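Local coordinates for protein thiamine pyrophosphokinase (Candida albicans, PDB 2G9Z) that probably transfers a pyrophosphate group from ATP to thiamine, making the cofactor thiamine pyrophosphate in a two-domain, magnesium-dependent enzyme, at residues Asp246-Tyr260 with Thr321-Ile335. Numbering follows the deposited sequence.
Sequences DIIFLLKKGVNYISY and TGFIVECSDDIVMNI
Thr321 O accepts a hydrogen bond from Tyr260 N at one end of two antiparallel ladders, one in each facing sheet of the beta sandwich: each segment runs through both sheets, strands 254-259 and 322-327 pairing at 160° in one, 246-251 and 331-335 at 145° in the other. The Tyr260 ring lies with one face over Thr321 C, and its OH, bonded to Gly319, meets the Phe323 ring at its edge. Ile258 covers a face of Phe323, CB 3.7 Å from the ring centroid, a CH-pi contact. Val325 O is gripped twice, by Asn256 N at 2.8 Å and Asn256 ND2 at 3.3 Å, which arrive from opposite faces of the carbonyl plane. The same amide fastens the turn, since ND2 also gives a bond to Lys252 O and OD1 takes one from Lys252 N. Leu251, from the other sheet, sends CD1 to 3.7 Å from Val325 CG1, joining the two layers across the interior. Past Cys327 the register slips by one residue as both segments cross between the sheets; Asp330 OD1 accepts a hydrogen bond from Lys253 N at 2.9 Å, while its OD2 is held by Asn231. Met333, CG anti to its backbone N (chi1 173°), runs beside Phe249, SD 5.0 Å from the ring centroid in an oblique Met-aromatic contact. Asn334 ND2 bonds Asp218 of the second subunit, placing this end at the dimer interface. Ile335 CD1 meets the Phe249 ring edge, 3.8 Å from Phe249 CZ.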
# COMPACT_ATOMS: atom_id res chain seq x y z
N ASP A 246 1.92 10.49 4.36
CA ASP A 246 2.23 10.16 5.74
C ASP A 246 3.65 9.66 6.01
O ASP A 246 4.51 9.66 5.14
CB ASP A 246 1.24 9.08 6.19
CG ASP A 246 1.10 7.96 5.17
OD1 ASP A 246 2.13 7.48 4.65
OD2 ASP A 246 -0.05 7.54 4.87
N ILE A 247 3.85 9.25 7.25
CA ILE A 247 5.11 8.67 7.70
C ILE A 247 4.69 7.30 8.22
O ILE A 247 3.68 7.16 8.92
CB ILE A 247 5.77 9.50 8.82
CG1 ILE A 247 7.14 8.89 9.15
CG2 ILE A 247 4.88 9.56 10.05
CD1 ILE A 247 8.03 9.80 9.96
N ILE A 248 5.46 6.28 7.85
CA ILE A 248 5.16 4.91 8.21
C ILE A 248 6.34 4.30 8.94
O ILE A 248 7.48 4.42 8.51
CB ILE A 248 4.84 4.10 6.93
CG1 ILE A 248 3.72 4.82 6.17
CG2 ILE A 248 4.44 2.67 7.28
CD1 ILE A 248 3.44 4.25 4.79
N PHE A 249 6.05 3.65 10.06
CA PHE A 249 7.11 3.04 10.86
C PHE A 249 6.58 1.84 11.60
O PHE A 249 5.38 1.52 11.55
CB PHE A 249 7.69 4.06 11.86
CG PHE A 249 6.65 4.78 12.66
CD1 PHE A 249 5.95 5.85 12.12
CD2 PHE A 249 6.36 4.38 13.97
CE1 PHE A 249 4.97 6.51 12.86
CE2 PHE A 249 5.39 5.03 14.71
CZ PHE A 249 4.68 6.09 14.16
N LEU A 250 7.47 1.17 12.31
CA LEU A 250 7.09 -0.03 13.02
C LEU A 250 6.99 0.16 14.52
O LEU A 250 7.86 0.76 15.15
CB LEU A 250 8.09 -1.14 12.71
CG LEU A 250 7.67 -2.59 12.96
CD1 LEU A 250 6.54 -2.96 12.01
CD2 LEU A 250 8.86 -3.52 12.73
N LEU A 251 5.90 -0.33 15.09
CA LEU A 251 5.70 -0.29 16.52
C LEU A 251 6.29 -1.64 16.91
O LEU A 251 6.05 -2.64 16.24
CB LEU A 251 4.22 -0.23 16.87
CG LEU A 251 3.50 1.08 16.52
CD1 LEU A 251 2.03 0.96 16.84
CD2 LEU A 251 4.12 2.23 17.32
N LYS A 252 7.08 -1.67 17.98
CA LYS A 252 7.71 -2.92 18.38
C LYS A 252 6.96 -3.66 19.47
O LYS A 252 6.37 -3.06 20.36
CB LYS A 252 9.14 -2.66 18.86
CG LYS A 252 10.05 -1.98 17.84
CD LYS A 252 11.49 -2.06 18.30
CE LYS A 252 12.46 -1.53 17.25
NZ LYS A 252 13.85 -2.01 17.53
N LYS A 253 6.99 -4.99 19.38
CA LYS A 253 6.35 -5.85 20.38
C LYS A 253 6.63 -5.25 21.75
O LYS A 253 7.78 -4.96 22.09
CB LYS A 253 6.95 -7.25 20.31
CG LYS A 253 6.42 -8.22 21.35
CD LYS A 253 7.04 -9.60 21.14
CE LYS A 253 6.45 -10.64 22.07
NZ LYS A 253 7.11 -11.96 21.87
N GLY A 254 5.58 -5.05 22.53
CA GLY A 254 5.74 -4.47 23.85
C GLY A 254 5.15 -3.07 23.90
O GLY A 254 4.26 -2.74 23.12
N VAL A 255 5.64 -2.25 24.83
CA VAL A 255 5.15 -0.89 24.98
C VAL A 255 5.92 0.09 24.09
O VAL A 255 7.15 0.04 24.00
CB VAL A 255 5.28 -0.43 26.46
CG1 VAL A 255 4.70 0.97 26.63
CG2 VAL A 255 4.55 -1.40 27.37
N ASN A 256 5.18 0.97 23.43
CA ASN A 256 5.78 1.98 22.56
C ASN A 256 5.28 3.35 22.99
O ASN A 256 4.08 3.54 23.18
CB ASN A 256 5.38 1.76 21.10
CG ASN A 256 5.95 0.48 20.51
OD1 ASN A 256 7.08 0.44 20.02
ND2 ASN A 256 5.16 -0.58 20.57
N TYR A 257 6.19 4.30 23.15
CA TYR A 257 5.79 5.65 23.51
C TYR A 257 6.19 6.52 22.33
O TYR A 257 7.38 6.66 22.03
CB TYR A 257 6.50 6.12 24.78
CG TYR A 257 6.27 7.58 25.10
CD1 TYR A 257 4.98 8.11 25.16
CD2 TYR A 257 7.34 8.45 25.34
CE1 TYR A 257 4.76 9.46 25.45
CE2 TYR A 257 7.14 9.80 25.62
CZ TYR A 257 5.84 10.30 25.68
OH TYR A 257 5.64 11.63 25.95
N ILE A 258 5.20 7.07 21.64
CA ILE A 258 5.46 7.93 20.49
C ILE A 258 5.32 9.36 20.97
O ILE A 258 4.26 9.74 21.46
CB ILE A 258 4.43 7.68 19.35
CG1 ILE A 258 4.55 6.24 18.83
CG2 ILE A 258 4.68 8.65 18.21
CD1 ILE A 258 4.03 5.18 19.79
N SER A 259 6.38 10.16 20.85
CA SER A 259 6.33 11.54 21.31
C SER A 259 6.76 12.56 20.27
O SER A 259 7.45 12.23 19.30
CB SER A 259 7.19 11.71 22.57
OG SER A 259 8.57 11.51 22.28
N TYR A 260 6.34 13.80 20.49
CA TYR A 260 6.64 14.92 19.60
C TYR A 260 6.36 16.21 20.38
O TYR A 260 5.63 16.18 21.37
CB TYR A 260 5.74 14.85 18.36
CG TYR A 260 4.37 14.28 18.67
CD1 TYR A 260 4.10 12.92 18.49
CD2 TYR A 260 3.36 15.09 19.19
CE1 TYR A 260 2.87 12.38 18.85
CE2 TYR A 260 2.13 14.56 19.55
CZ TYR A 260 1.89 13.20 19.38
OH TYR A 260 0.69 12.66 19.77
N THR A 321 1.30 15.71 23.12
CA THR A 321 2.76 15.59 23.13
C THR A 321 3.22 14.16 22.91
O THR A 321 4.42 13.89 22.84
CB THR A 321 3.33 16.07 24.48
OG1 THR A 321 2.87 15.20 25.52
CG2 THR A 321 2.85 17.48 24.78
N GLY A 322 2.26 13.24 22.80
CA GLY A 322 2.62 11.86 22.58
C GLY A 322 1.49 10.92 22.94
O GLY A 322 0.48 11.34 23.49
N PHE A 323 1.67 9.64 22.61
CA PHE A 323 0.67 8.63 22.92
C PHE A 323 1.37 7.29 23.12
O PHE A 323 2.55 7.14 22.79
CB PHE A 323 -0.37 8.51 21.80
CG PHE A 323 0.21 8.13 20.46
CD1 PHE A 323 0.69 9.10 19.58
CD2 PHE A 323 0.24 6.79 20.06
CE1 PHE A 323 1.21 8.75 18.33
CE2 PHE A 323 0.76 6.42 18.82
CZ PHE A 323 1.24 7.40 17.94
N ILE A 324 0.64 6.33 23.66
CA ILE A 324 1.22 5.02 23.91
C ILE A 324 0.48 3.88 23.22
O ILE A 324 -0.75 3.84 23.21
CB ILE A 324 1.25 4.72 25.42
CG1 ILE A 324 2.21 5.68 26.12
CG2 ILE A 324 1.64 3.26 25.66
CD1 ILE A 324 2.16 5.60 27.63
N VAL A 325 1.24 2.96 22.64
CA VAL A 325 0.62 1.79 22.04
C VAL A 325 1.40 0.57 22.49
O VAL A 325 2.63 0.51 22.36
CB VAL A 325 0.63 1.80 20.49
CG1 VAL A 325 0.03 0.49 19.97
CG2 VAL A 325 -0.16 2.99 19.98
N GLU A 326 0.68 -0.39 23.07
CA GLU A 326 1.30 -1.63 23.49
C GLU A 326 0.79 -2.66 22.49
O GLU A 326 -0.39 -2.67 22.16
CB GLU A 326 0.87 -2.00 24.91
CG GLU A 326 1.40 -3.34 25.38
CD GLU A 326 1.17 -3.57 26.85
OE1 GLU A 326 0.06 -3.25 27.34
OE2 GLU A 326 2.08 -4.08 27.53
N CYS A 327 1.68 -3.51 22.00
CA CYS A 327 1.27 -4.52 21.02
C CYS A 327 1.90 -5.87 21.31
O CYS A 327 3.05 -5.94 21.73
CB CYS A 327 1.67 -4.05 19.62
SG CYS A 327 3.44 -3.75 19.41
N SER A 328 1.15 -6.94 21.09
CA SER A 328 1.64 -8.29 21.34
C SER A 328 2.70 -8.76 20.35
O SER A 328 3.33 -9.79 20.55
CB SER A 328 0.48 -9.28 21.33
OG SER A 328 -0.18 -9.27 20.08
N ASP A 329 2.90 -7.98 19.29
CA ASP A 329 3.88 -8.29 18.24
C ASP A 329 4.08 -7.05 17.39
O ASP A 329 3.24 -6.14 17.41
CB ASP A 329 3.38 -9.42 17.34
CG ASP A 329 4.06 -10.74 17.62
OD1 ASP A 329 5.31 -10.77 17.58
OD2 ASP A 329 3.35 -11.73 17.88
N ASP A 330 5.18 -7.01 16.65
CA ASP A 330 5.46 -5.85 15.81
C ASP A 330 4.25 -5.54 14.93
O ASP A 330 3.56 -6.45 14.45
CB ASP A 330 6.67 -6.09 14.90
CG ASP A 330 7.98 -6.19 15.66
OD1 ASP A 330 8.03 -5.83 16.86
OD2 ASP A 330 8.99 -6.61 15.05
N ILE A 331 3.99 -4.26 14.72
CA ILE A 331 2.88 -3.85 13.88
C ILE A 331 3.19 -2.49 13.28
O ILE A 331 3.78 -1.62 13.93
CB ILE A 331 1.54 -3.81 14.67
CG1 ILE A 331 0.38 -3.51 13.71
CG2 ILE A 331 1.62 -2.78 15.79
CD1 ILE A 331 -1.02 -3.62 14.36
N VAL A 332 2.79 -2.32 12.03
CA VAL A 332 3.01 -1.08 11.31
C VAL A 332 2.04 0.03 11.73
O VAL A 332 0.87 -0.22 11.97
CB VAL A 332 2.83 -1.29 9.79
CG1 VAL A 332 2.81 0.05 9.07
CG2 VAL A 332 3.95 -2.17 9.25
N MET A 333 2.56 1.25 11.80
CA MET A 333 1.73 2.40 12.11
C MET A 333 2.04 3.52 11.11
O MET A 333 3.20 3.77 10.78
CB MET A 333 1.97 2.92 13.53
CG MET A 333 1.24 4.24 13.82
SD MET A 333 1.18 4.71 15.58
CE MET A 333 -0.50 5.29 15.74
N ASN A 334 1.00 4.17 10.62
CA ASN A 334 1.17 5.29 9.71
C ASN A 334 0.51 6.47 10.38
O ASN A 334 -0.51 6.33 11.05
CB ASN A 334 0.50 5.03 8.35
CG ASN A 334 -1.02 5.04 8.43
OD1 ASN A 334 -1.63 4.19 9.08
ND2 ASN A 334 -1.64 6.01 7.77
N ILE A 335 1.11 7.64 10.22
CA ILE A 335 0.56 8.87 10.76
C ILE A 335 0.53 9.85 9.61
O ILE A 335 1.54 10.07 8.95
CB ILE A 335 1.44 9.45 11.89
CG1 ILE A 335 1.46 8.50 13.09
CG2 ILE A 335 0.91 10.83 12.30
CD1 ILE A 335 2.30 9.01 14.26
O HOH W 1 6.92 -12.61 18.71
O HOH W 2 3.39 12.73 25.88